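Long-range contacts in endoglucanase (Humicola insolens, PDB 1DYS), which hydrolyses internal beta-1,4-glucosidic linkages of cellulose as a family 6 glycoside hydrolase and plays a central role in the recycling of plant biomass: residues G3-S7 with D304-W308; L21-R25 with V40-Q44; N224-T228 with D242-Y246; P287-P293 with M337-H343. Numbering follows the deposited sequence.

Interaction 1: residues G3-S7 with D304-W308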
loop_
_atom_site.group_PDB
_atom_site.type_symbol
_atom_site.label_atom_id
_atom_site.label_comp_id
_atom_site.label_asym_id
_atom_site.label_seq_id
_atom_site.Cartn_x
_atom_site.Cartn_y
_atom_site.Cartn_z
ATOM N N GLY A 3 -32.920 -6.545 -18.265
ATOM C CA GLY A 3 -33.396 -6.132 -16.943
ATOM C C GLY A 3 -32.247 -5.516 -16.126
ATOM O O GLY A 3 -31.068 -5.788 -16.352
ATOM N N ASN A 4 -32.650 -4.642 -15.221
ATOM C CA ASN A 4 -31.666 -4.005 -14.317
ATOM C C ASN A 4 -31.415 -5.063 -13.268
ATOM O O ASN A 4 -32.283 -5.616 -12.590
ATOM C CB ASN A 4 -32.271 -2.722 -13.789
ATOM C CG ASN A 4 -31.670 -2.160 -12.515
ATOM O OD1 ASN A 4 -30.639 -2.660 -12.063
ATOM N ND2 ASN A 4 -32.313 -1.147 -11.944
ATOM N N PRO A 5 -30.158 -5.437 -13.077
ATOM C CA PRO A 5 -29.813 -6.490 -12.130
ATOM C C PRO A 5 -30.072 -6.164 -10.674
ATOM O O PRO A 5 -30.050 -7.044 -9.801
ATOM C CB PRO A 5 -28.334 -6.823 -12.378
ATOM C CG PRO A 5 -27.857 -5.690 -13.228
ATOM C CD PRO A 5 -29.019 -4.939 -13.835
ATOM N N PHE A 6 -30.261 -4.886 -10.331
ATOM C CA PHE A 6 -30.464 -4.470 -8.954
ATOM C C PHE A 6 -31.964 -4.466 -8.593
ATOM O O PHE A 6 -32.300 -4.322 -7.437
ATOM C CB PHE A 6 -29.886 -3.079 -8.712
ATOM C CG PHE A 6 -28.377 -3.045 -8.728
ATOM C CD1 PHE A 6 -27.668 -2.874 -9.917
ATOM C CD2 PHE A 6 -27.683 -3.202 -7.547
ATOM C CE1 PHE A 6 -26.285 -2.832 -9.930
ATOM C CE2 PHE A 6 -26.301 -3.216 -7.540
ATOM C CZ PHE A 6 -25.625 -3.017 -8.732
ATOM N N SER A 7 -32.801 -4.498 -9.615
ATOM C CA SER A 7 -34.255 -4.516 -9.436
ATOM C C SER A 7 -34.715 -5.569 -8.445
ATOM O O SER A 7 -34.493 -6.783 -8.553
ATOM C CB SER A 7 -34.927 -4.799 -10.793
ATOM O OG SER A 7 -36.161 -4.106 -10.900
ATOM N N ASP A 304 -29.057 2.441 -13.593
ATOM C CA ASP A 304 -29.565 1.292 -12.907
ATOM C C ASP A 304 -29.709 1.471 -11.383
ATOM O O ASP A 304 -30.646 1.009 -10.734
ATOM C CB ASP A 304 -28.695 0.032 -13.084
ATOM C CG ASP A 304 -28.852 -0.658 -14.420
ATOM O OD1 ASP A 304 -29.858 -0.446 -15.125
ATOM O OD2 ASP A 304 -27.955 -1.452 -14.795
ATOM N N ALA A 305 -28.714 2.082 -10.743
ATOM C CA ALA A 305 -28.793 2.208 -9.293
ATOM C C ALA A 305 -27.794 3.218 -8.752
ATOM O O ALA A 305 -26.766 3.505 -9.378
ATOM C CB ALA A 305 -28.537 0.852 -8.624
ATOM N N ILE A 306 -28.159 3.784 -7.615
ATOM C CA ILE A 306 -27.204 4.565 -6.823
ATOM C C ILE A 306 -26.645 3.532 -5.853
ATOM O O ILE A 306 -27.408 2.723 -5.323
ATOM C CB ILE A 306 -27.817 5.767 -6.058
ATOM C CG1 ILE A 306 -28.148 6.824 -7.112
ATOM C CG2 ILE A 306 -26.845 6.261 -4.980
ATOM C CD1 ILE A 306 -29.125 7.914 -6.754
ATOM N N VAL A 307 -25.320 3.394 -5.761
ATOM C CA VAL A 307 -24.669 2.458 -4.864
ATOM C C VAL A 307 -23.613 3.170 -4.018
ATOM O O VAL A 307 -23.365 4.390 -4.171
ATOM C CB VAL A 307 -23.974 1.305 -5.666
ATOM C CG1 VAL A 307 -25.023 0.466 -6.393
ATOM C CG2 VAL A 307 -22.969 1.938 -6.632
ATOM N N TRP A 308 -23.046 2.503 -3.019
ATOM C CA TRP A 308 -21.836 2.952 -2.327
ATOM C C TRP A 308 -20.706 1.970 -2.719
ATOM O O TRP A 308 -20.830 0.742 -2.551
ATOM C CB TRP A 308 -21.907 3.010 -0.815
ATOM C CG TRP A 308 -22.776 4.048 -0.200
ATOM C CD1 TRP A 308 -23.668 4.850 -0.823
ATOM C CD2 TRP A 308 -22.782 4.396 1.187
ATOM N NE1 TRP A 308 -24.255 5.713 0.102
ATOM C CE2 TRP A 308 -23.733 5.436 1.328
ATOM C CE3 TRP A 308 -22.085 3.930 2.316
ATOM C CZ2 TRP A 308 -23.997 5.971 2.597
ATOM C CZ3 TRP A 308 -22.354 4.468 3.552
ATOM C CH2 TRP A 308 -23.291 5.507 3.671
#
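One asparagine side chain does two jobs here: the amide of Asn4 folds the N-terminal loop and also ties it to a strand about 300 residues later in the sequence. Its OD1 accepts from Phe6 N at 2.8 Å, an Asx turn laid over the type I beta turn Asn4-Ser7, while its ND2 donates to Asp304 O at 3.0 Å. Strand 303-307 belongs to the parallel sheet of the family 6 catalytic domain, a distorted alpha/beta barrel, and pairs with strand 262-266, with backbone hydrogen bonds from Ala305 and Val307 to Ile265. The loop packs at the start of this strand. Asp304 points toward it and brings OD2 within 3.8 Å of Pro5 CD, but the carboxylate is engaged elsewhere: OD2 meets Tyr178 OH and forms a salt bridge with Arg214, and OD1 accepts from Gln262 NE2. Beyond the turn, the Phe6 ring lies along the alternate strand residues Ala305 and Val307, both of which point toward the loop, whereas Ile306 is out of reach. Tyr178 and Ile264 also touch Phe6, so its ring is buried against three strands of the sheet, 175-180, 262-266 and 303-307. Val307 CG1 approaches Phe6 CE2 at 4.1 Å. The methyl of Ala305 sits over one face of the ring in a CH-pi contact, its CB 4.2 Å from the centroid and 22° off the normal.

Interaction 2: residues L21-R25 with V40-Q44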
loop_
_atom_site.group_PDB
_atom_site.type_symbol
_atom_site.label_atom_id
_atom_site.label_comp_id
_atom_site.label_asym_id
_atom_site.label_seq_id
_atom_site.Cartn_x
_atom_site.Cartn_y
_atom_site.Cartn_z
ATOM N N LEU A 21 -16.595 0.592 11.211
ATOM C CA LEU A 21 -17.515 1.629 11.649
ATOM C C LEU A 21 -17.882 1.517 13.124
ATOM O O LEU A 21 -18.364 2.504 13.681
ATOM C CB LEU A 21 -18.822 1.579 10.836
ATOM C CG LEU A 21 -18.639 2.248 9.482
ATOM C CD1 LEU A 21 -19.805 1.924 8.535
ATOM C CD2 LEU A 21 -18.482 3.765 9.583
ATOM N N ASP A 22 -17.709 0.321 13.683
ATOM C CA ASP A 22 -17.967 0.218 15.134
ATOM C C ASP A 22 -17.144 1.237 15.903
ATOM O O ASP A 22 -17.626 1.856 16.864
ATOM C CB ASP A 22 -17.722 -1.192 15.663
ATOM C CG ASP A 22 -18.789 -1.561 16.677
ATOM O OD1 ASP A 22 -19.968 -1.513 16.272
ATOM O OD2 ASP A 22 -18.435 -1.874 17.844
ATOM N N GLN A 23 -15.897 1.506 15.473
ATOM C CA GLN A 23 -15.092 2.529 16.132
ATOM C C GLN A 23 -15.814 3.865 16.098
ATOM O O GLN A 23 -15.835 4.612 17.086
ATOM C CB GLN A 23 -13.733 2.676 15.427
ATOM C CG GLN A 23 -12.869 3.762 16.057
ATOM C CD GLN A 23 -11.438 3.745 15.556
ATOM O OE1 GLN A 23 -10.623 4.557 16.012
ATOM N NE2 GLN A 23 -11.092 2.858 14.640
ATOM N N THR A 24 -16.454 4.176 14.950
ATOM C CA THR A 24 -17.152 5.453 14.818
ATOM C C THR A 24 -18.347 5.519 15.744
ATOM O O THR A 24 -18.616 6.525 16.390
ATOM C CB THR A 24 -17.596 5.702 13.348
ATOM O OG1 THR A 24 -16.504 5.300 12.494
ATOM C CG2 THR A 24 -17.890 7.160 13.085
ATOM N N ARG A 25 -19.132 4.457 15.750
ATOM C CA ARG A 25 -20.276 4.333 16.633
ATOM C C ARG A 25 -19.806 4.443 18.079
ATOM O O ARG A 25 -20.441 5.248 18.757
ATOM C CB ARG A 25 -20.962 2.974 16.480
ATOM C CG ARG A 25 -22.445 3.065 16.857
ATOM C CD ARG A 25 -22.986 1.599 16.778
ATOM N NE ARG A 25 -22.291 0.969 17.908
ATOM C CZ ARG A 25 -22.805 1.153 19.135
ATOM N NH1 ARG A 25 -23.936 1.793 19.400
ATOM N NH2 ARG A 25 -22.072 0.642 20.092
ATOM N N VAL A 40 -24.594 5.794 12.559
ATOM C CA VAL A 40 -23.551 4.812 12.245
ATOM C C VAL A 40 -24.134 3.403 12.201
ATOM O O VAL A 40 -23.893 2.620 11.268
ATOM C CB VAL A 40 -22.346 4.902 13.209
ATOM C CG1 VAL A 40 -21.322 3.829 12.820
ATOM C CG2 VAL A 40 -21.687 6.284 13.144
ATOM N N LYS A 41 -24.936 3.021 13.227
ATOM C CA LYS A 41 -25.530 1.669 13.215
ATOM C C LYS A 41 -26.426 1.438 12.005
ATOM O O LYS A 41 -26.491 0.331 11.466
ATOM C CB LYS A 41 -26.277 1.406 14.535
ATOM C CG LYS A 41 -26.460 -0.090 14.805
ATOM C CD LYS A 41 -26.485 -0.348 16.312
ATOM C CE LYS A 41 -27.734 -1.098 16.725
ATOM N NZ LYS A 41 -27.707 -2.541 16.375
ATOM N N TYR A 42 -27.086 2.455 11.495
ATOM C CA TYR A 42 -27.928 2.409 10.304
ATOM C C TYR A 42 -27.012 2.008 9.135
ATOM O O TYR A 42 -27.305 1.018 8.486
ATOM C CB TYR A 42 -28.643 3.711 9.965
ATOM C CG TYR A 42 -29.502 3.733 8.720
ATOM C CD1 TYR A 42 -28.975 3.864 7.457
ATOM C CD2 TYR A 42 -30.890 3.622 8.818
ATOM C CE1 TYR A 42 -29.756 3.885 6.314
ATOM C CE2 TYR A 42 -31.691 3.656 7.681
ATOM C CZ TYR A 42 -31.125 3.785 6.435
ATOM O OH TYR A 42 -31.934 3.807 5.319
ATOM N N VAL A 43 -25.909 2.748 9.008
ATOM C CA VAL A 43 -24.973 2.355 7.934
ATOM C C VAL A 43 -24.465 0.948 8.149
ATOM O O VAL A 43 -24.281 0.182 7.185
ATOM C CB VAL A 43 -23.807 3.367 7.838
ATOM C CG1 VAL A 43 -22.775 2.976 6.774
ATOM C CG2 VAL A 43 -24.375 4.748 7.572
ATOM N N GLN A 44 -24.138 0.543 9.391
ATOM C CA GLN A 44 -23.583 -0.772 9.645
ATOM C C GLN A 44 -24.456 -1.959 9.233
ATOM O O GLN A 44 -23.938 -2.987 8.785
ATOM C CB GLN A 44 -23.278 -0.974 11.158
ATOM C CG GLN A 44 -22.043 -0.202 11.606
ATOM C CD GLN A 44 -21.805 -0.411 13.095
ATOM O OE1 GLN A 44 -22.624 0.014 13.901
ATOM N NE2 GLN A 44 -20.704 -1.059 13.475
#
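Val40, with chi1 in the t well, sends CG1 into the turn of the facing helix, 3.4 Å from Leu21 O and 3.8 Å from Arg25 CB, while its CG2 meets Thr24 CG2 at 3.9 Å. Leu21 takes the mt rotamer, which carries CD1 to 3.6 Å from Val43 CG1; Val43 is likewise t. Helices 15-29 and 34-46 thus form an antiparallel helical hairpin on the flank of the catalytic domain, the axes of the two short segments approaching to 9.5 Å with their directions at 160°, and Thr24 and Val40 also touch helix 332-340. On the more exposed edge, Asp22 has its CA-CB bond directed away, yet an off-well chi1 of -140° swings the carboxylate back, and Gln44 NE2 donates to Asp22 OD1 at 2.9 Å. Gln44 reaches it through an m, t side chain whose CG also packs on Leu21 CB at 3.8 Å. Arg25, extended through chi1 and chi2 and then bent at chi3 (68°), lays CD 3.3 Å from Gln44 OE1 and 4.0 Å from Lys41 CB.

Interaction 3: residues N224-T228 with D242-Y246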
loop_
_atom_site.group_PDB
_atom_site.type_symbol
_atom_site.label_atom_id
_atom_site.label_comp_id
_atom_site.label_asym_id
_atom_site.label_seq_id
_atom_site.Cartn_x
_atom_site.Cartn_y
_atom_site.Cartn_z
ATOM N N ASN A 224 -18.830 13.856 -6.390
ATOM C CA ASN A 224 -19.815 14.601 -7.175
ATOM C C ASN A 224 -21.233 14.209 -6.762
ATOM O O ASN A 224 -21.496 13.113 -6.297
ATOM C CB ASN A 224 -19.630 14.296 -8.647
ATOM C CG ASN A 224 -18.294 14.630 -9.257
ATOM O OD1 ASN A 224 -17.605 15.481 -8.707
ATOM N ND2 ASN A 224 -17.944 14.009 -10.386
ATOM N N PRO A 225 -22.135 15.188 -6.793
ATOM C CA PRO A 225 -23.525 14.928 -6.465
ATOM C C PRO A 225 -24.181 14.204 -7.623
ATOM O O PRO A 225 -23.793 14.387 -8.775
ATOM C CB PRO A 225 -24.139 16.342 -6.300
ATOM C CG PRO A 225 -23.274 17.130 -7.240
ATOM C CD PRO A 225 -21.884 16.507 -7.339
ATOM N N TYR A 226 -25.130 13.341 -7.291
ATOM C CA TYR A 226 -25.911 12.621 -8.279
ATOM C C TYR A 226 -26.750 13.629 -9.070
ATOM O O TYR A 226 -26.622 13.753 -10.273
ATOM C CB TYR A 226 -26.812 11.567 -7.631
ATOM C CG TYR A 226 -27.711 10.894 -8.651
ATOM C CD1 TYR A 226 -27.189 10.083 -9.641
ATOM C CD2 TYR A 226 -29.082 11.069 -8.621
ATOM C CE1 TYR A 226 -27.975 9.462 -10.593
ATOM C CE2 TYR A 226 -29.888 10.453 -9.563
ATOM C CZ TYR A 226 -29.345 9.655 -10.538
ATOM O OH TYR A 226 -30.126 9.051 -11.484
ATOM N N SER A 227 -27.586 14.415 -8.384
ATOM C CA SER A 227 -28.474 15.317 -9.124
ATOM C C SER A 227 -28.657 16.644 -8.385
ATOM O O SER A 227 -29.064 16.571 -7.225
ATOM C CB SER A 227 -29.847 14.637 -9.261
ATOM O OG SER A 227 -30.747 15.426 -10.030
ATOM N N THR A 228 -28.297 17.725 -9.047
ATOM C CA THR A 228 -28.498 19.033 -8.416
ATOM C C THR A 228 -28.675 20.116 -9.465
ATOM O O THR A 228 -28.146 20.171 -10.565
ATOM C CB THR A 228 -27.423 19.412 -7.394
ATOM O OG1 THR A 228 -27.632 20.791 -7.001
ATOM C CG2 THR A 228 -26.025 19.345 -7.953
ATOM N N ASP A 242 -23.365 17.073 -13.021
ATOM C CA ASP A 242 -23.704 16.155 -11.941
ATOM C C ASP A 242 -23.644 14.768 -12.573
ATOM O O ASP A 242 -23.469 14.684 -13.814
ATOM C CB ASP A 242 -24.969 16.490 -11.193
ATOM C CG ASP A 242 -26.211 16.533 -12.036
ATOM O OD1 ASP A 242 -26.162 16.000 -13.160
ATOM O OD2 ASP A 242 -27.224 17.105 -11.573
ATOM N N GLU A 243 -23.615 13.736 -11.735
ATOM C CA GLU A 243 -23.444 12.379 -12.239
ATOM C C GLU A 243 -24.638 11.875 -13.011
ATOM O O GLU A 243 -24.483 11.067 -13.930
ATOM C CB GLU A 243 -22.993 11.483 -11.086
ATOM C CG GLU A 243 -21.619 11.955 -10.578
ATOM C CD GLU A 243 -20.522 11.640 -11.593
ATOM O OE1 GLU A 243 -20.378 10.431 -11.868
ATOM O OE2 GLU A 243 -19.888 12.548 -12.136
ATOM N N SER A 244 -25.839 12.347 -12.653
ATOM C CA SER A 244 -27.026 11.967 -13.414
ATOM C C SER A 244 -26.858 12.497 -14.835
ATOM O O SER A 244 -27.130 11.725 -15.759
ATOM C CB SER A 244 -28.297 12.536 -12.790
ATOM O OG SER A 244 -29.404 12.161 -13.621
ATOM N N ARG A 245 -26.401 13.739 -15.039
ATOM C CA ARG A 245 -26.246 14.218 -16.413
ATOM C C ARG A 245 -25.036 13.582 -17.084
ATOM O O ARG A 245 -25.021 13.309 -18.282
ATOM C CB ARG A 245 -26.237 15.732 -16.537
ATOM C CG ARG A 245 -27.685 16.242 -16.329
ATOM C CD ARG A 245 -27.613 17.754 -16.176
ATOM N NE ARG A 245 -27.384 18.118 -14.766
ATOM C CZ ARG A 245 -27.323 19.399 -14.402
ATOM N NH1 ARG A 245 -27.434 20.331 -15.356
ATOM N NH2 ARG A 245 -27.150 19.740 -13.139
ATOM N N TYR A 246 -24.012 13.227 -16.287
ATOM C CA TYR A 246 -22.862 12.536 -16.913
ATOM C C TYR A 246 -23.317 11.202 -17.498
ATOM O O TYR A 246 -22.969 10.916 -18.648
ATOM C CB TYR A 246 -21.751 12.338 -15.880
ATOM C CG TYR A 246 -20.544 11.574 -16.404
ATOM C CD1 TYR A 246 -19.908 11.911 -17.579
ATOM C CD2 TYR A 246 -20.020 10.519 -15.671
ATOM C CE1 TYR A 246 -18.808 11.212 -18.062
ATOM C CE2 TYR A 246 -18.927 9.805 -16.122
ATOM C CZ TYR A 246 -18.313 10.170 -17.309
ATOM O OH TYR A 246 -17.249 9.449 -17.794
HETATM O O HOH W 1 -29.687 16.082 -12.551
#
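Asp242, at the N-cap of helix 243-255, uses both carboxylate oxygens. Its OD1 accepts from Arg245 N at 2.9 Å, the capping bond, while its OD2 accepts from Thr228 N at 2.8 Å and from a water 2.8 Å away that also bonds Ser227 OG. Glu243 opens the helix: its N donates to Pro225 O at 3.0 Å, and its OE2 receives Asn224 ND2 at 3.0 Å. That carboxylate also takes Gly184 N and Ser218 OG, and Asn224 in turn bonds Arg276, Trp279 and Asn183, a residue that probably binds substrate. Next, Ser244 N donates to Tyr226 O at 2.9 Å, and Ser244 CB lies over the Tyr226 ring, 3.9 Å from its centroid, in a CH-pi contact; the Tyr226 hydroxyl bonds Thr298 O. Arg245 turns back along the helix start, its NE 2.9 Å from Asp242 OD1 and its NH2 3.1 Å from Asp242 OD2, in a bidentate salt bridge. The preceding loop therefore satisfies the first amides of the helix with its own carbonyls, and the carboxylate of Asp242, neutralised by Arg245, joins loop and helix; the Asn224-Glu243 bond places the contact next to the probable substrate-binding Asn183 and Asn222.

Interaction 4: residues P287-P293 with M337-H343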
loop_
_atom_site.group_PDB
_atom_site.type_symbol
_atom_site.label_atom_id
_atom_site.label_comp_id
_atom_site.label_asym_id
_atom_site.label_seq_id
_atom_site.Cartn_x
_atom_site.Cartn_y
_atom_site.Cartn_z
ATOM N N PRO A 287 -15.548 19.750 3.508
ATOM C CA PRO A 287 -16.529 18.887 4.114
ATOM C C PRO A 287 -17.276 17.954 3.178
ATOM O O PRO A 287 -17.523 18.301 2.021
ATOM C CB PRO A 287 -17.637 19.792 4.728
ATOM C CG PRO A 287 -17.338 21.146 4.147
ATOM C CD PRO A 287 -16.017 21.149 3.419
ATOM N N ALA A 288 -17.574 16.768 3.690
ATOM C CA ALA A 288 -18.364 15.813 2.888
ATOM C C ALA A 288 -19.302 15.014 3.791
ATOM O O ALA A 288 -19.116 14.935 5.005
ATOM C CB ALA A 288 -17.439 14.861 2.130
ATOM N N GLY A 289 -20.344 14.439 3.163
ATOM C CA GLY A 289 -21.245 13.621 3.956
ATOM C C GLY A 289 -21.478 12.281 3.252
ATOM O O GLY A 289 -21.234 12.184 2.036
ATOM N N PHE A 290 -21.941 11.323 4.053
ATOM C CA PHE A 290 -22.433 10.087 3.428
ATOM C C PHE A 290 -23.567 10.488 2.465
ATOM O O PHE A 290 -24.444 11.338 2.800
ATOM C CB PHE A 290 -23.053 9.112 4.388
ATOM C CG PHE A 290 -22.133 8.428 5.355
ATOM C CD1 PHE A 290 -21.000 7.784 4.847
ATOM C CD2 PHE A 290 -22.393 8.314 6.704
ATOM C CE1 PHE A 290 -20.154 7.098 5.682
ATOM C CE2 PHE A 290 -21.549 7.629 7.550
ATOM C CZ PHE A 290 -20.408 7.026 7.036
ATOM N N GLY A 291 -23.548 9.936 1.260
ATOM C CA GLY A 291 -24.591 10.283 0.293
ATOM C C GLY A 291 -25.766 9.302 0.446
ATOM O O GLY A 291 -25.875 8.503 1.352
ATOM N N GLN A 292 -26.686 9.439 -0.509
ATOM C CA GLN A 292 -27.868 8.595 -0.582
ATOM C C GLN A 292 -27.486 7.123 -0.596
ATOM O O GLN A 292 -26.668 6.686 -1.409
ATOM C CB GLN A 292 -28.575 8.934 -1.919
ATOM C CG GLN A 292 -29.419 7.833 -2.515
ATOM C CD GLN A 292 -30.821 7.803 -1.931
ATOM O OE1 GLN A 292 -31.522 8.805 -2.097
ATOM N NE2 GLN A 292 -31.226 6.701 -1.307
ATOM N N PRO A 293 -28.080 6.357 0.279
ATOM C CA PRO A 293 -27.854 4.908 0.307
ATOM C C PRO A 293 -28.402 4.267 -0.952
ATOM O O PRO A 293 -29.210 4.820 -1.686
ATOM C CB PRO A 293 -28.551 4.376 1.569
ATOM C CG PRO A 293 -28.632 5.663 2.399
ATOM C CD PRO A 293 -28.937 6.768 1.380
ATOM N N MET A 337 -17.304 12.833 10.478
ATOM C CA MET A 337 -17.746 13.909 9.622
ATOM C C MET A 337 -18.794 13.463 8.611
ATOM O O MET A 337 -19.854 14.073 8.378
ATOM C CB MET A 337 -16.563 14.607 8.934
ATOM C CG MET A 337 -16.992 15.562 7.829
ATOM S SD MET A 337 -15.738 15.954 6.585
ATOM C CE MET A 337 -15.680 14.336 5.789
ATOM N N LEU A 338 -18.538 12.297 7.970
ATOM C CA LEU A 338 -19.494 11.819 6.971
ATOM C C LEU A 338 -20.849 11.530 7.662
ATOM O O LEU A 338 -21.876 11.692 7.004
ATOM C CB LEU A 338 -19.025 10.545 6.281
ATOM C CG LEU A 338 -17.810 10.713 5.331
ATOM C CD1 LEU A 338 -17.305 9.313 5.010
ATOM C CD2 LEU A 338 -18.121 11.542 4.108
ATOM N N THR A 339 -20.783 11.126 8.916
ATOM C CA THR A 339 -22.016 10.774 9.633
ATOM C C THR A 339 -22.786 12.036 9.991
ATOM O O THR A 339 -23.960 12.134 9.673
ATOM C CB THR A 339 -21.664 10.029 10.921
ATOM O OG1 THR A 339 -20.932 8.815 10.668
ATOM C CG2 THR A 339 -22.951 9.612 11.644
ATOM N N GLN A 340 -22.130 12.969 10.668
ATOM C CA GLN A 340 -22.809 14.247 10.953
ATOM C C GLN A 340 -23.366 14.924 9.715
ATOM O O GLN A 340 -24.375 15.650 9.811
ATOM C CB GLN A 340 -21.820 15.215 11.626
ATOM C CG GLN A 340 -21.195 14.717 12.893
ATOM C CD GLN A 340 -20.093 15.585 13.460
ATOM O OE1 GLN A 340 -20.341 16.363 14.377
ATOM N NE2 GLN A 340 -18.881 15.465 12.931
ATOM N N ASN A 341 -22.773 14.823 8.523
ATOM C CA ASN A 341 -23.260 15.449 7.303
ATOM C C ASN A 341 -24.022 14.489 6.392
ATOM O O ASN A 341 -24.287 14.849 5.234
ATOM C CB ASN A 341 -22.110 16.056 6.503
ATOM C CG ASN A 341 -21.525 17.234 7.263
ATOM O OD1 ASN A 341 -22.108 18.321 7.308
ATOM N ND2 ASN A 341 -20.367 17.020 7.861
ATOM N N ALA A 342 -24.413 13.354 6.971
ATOM C CA ALA A 342 -25.099 12.359 6.125
ATOM C C ALA A 342 -26.423 12.806 5.520
ATOM O O ALA A 342 -27.175 13.618 6.047
ATOM C CB ALA A 342 -25.322 11.069 6.888
ATOM N N HIS A 343 -26.702 12.123 4.418
ATOM C CA HIS A 343 -27.973 12.233 3.694
ATOM C C HIS A 343 -29.085 11.951 4.697
ATOM O O HIS A 343 -28.938 11.104 5.569
ATOM C CB HIS A 343 -28.037 11.129 2.636
ATOM C CG HIS A 343 -29.166 11.297 1.679
ATOM N ND1 HIS A 343 -30.441 10.838 1.937
ATOM C CD2 HIS A 343 -29.200 11.878 0.453
ATOM C CE1 HIS A 343 -31.205 11.147 0.897
ATOM N NE2 HIS A 343 -30.479 11.757 -0.032
#
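The Phe290 ring is the main bump, set against the last turn of helix 332-340. Leu338 CB lies over one ring face, 3.6 Å from the centroid, in a CH-pi contact, Ala342 CB lies at the ring edge, and Trp308 stacks on the ring from outside the two segments. Leu338 in turn pushes CD2 into the hollow beside Ala288, 3.9 Å from Ala288 CB, and Met337 curls round to bring SD 3.5 Å from Ala288 N, a weak hydrogen bond. At Gly289 the backbones nearly touch: its CA is 3.9 Å from Leu338 CA and 3.5 Å from Asn341 O, where a CB would clash. Two backbone bonds fix this fit, Phe290 N to Leu338 O at 3.0 Å and His343 N to Phe290 O at 2.9 Å. Further on, the His343 ring lies flat on Gln292, whose CA is 3.9 Å from its centroid. This is plain helix-end packing: the last turn of helix 332-340 abuts strand 288-289, and the chain leaving it follows the loop 290-293.

Interactions 2 and 3 lie in that order between the two segments of interaction 1, while interaction 4 has its first segment before 304-308 and its second after it. Segment 304-308 is the common element: Ile306 packs on Tyr226 of interaction 3, and Trp308 reaches Val43 of interaction 2 and Phe290, Gly291 and Gln292 of interaction 4. Interactions 2 and 4, centres 13 Å apart, meet where Val40 and Thr24 both touch Thr339, uniting helices 15-29, 34-46 and 332-340. Interactions 2 and 3, centres 27 Å apart, do not touch. The N-terminal loop is thereby packed on the parallel sheet and the C-terminal helix on the helical hairpin and strand 288-289.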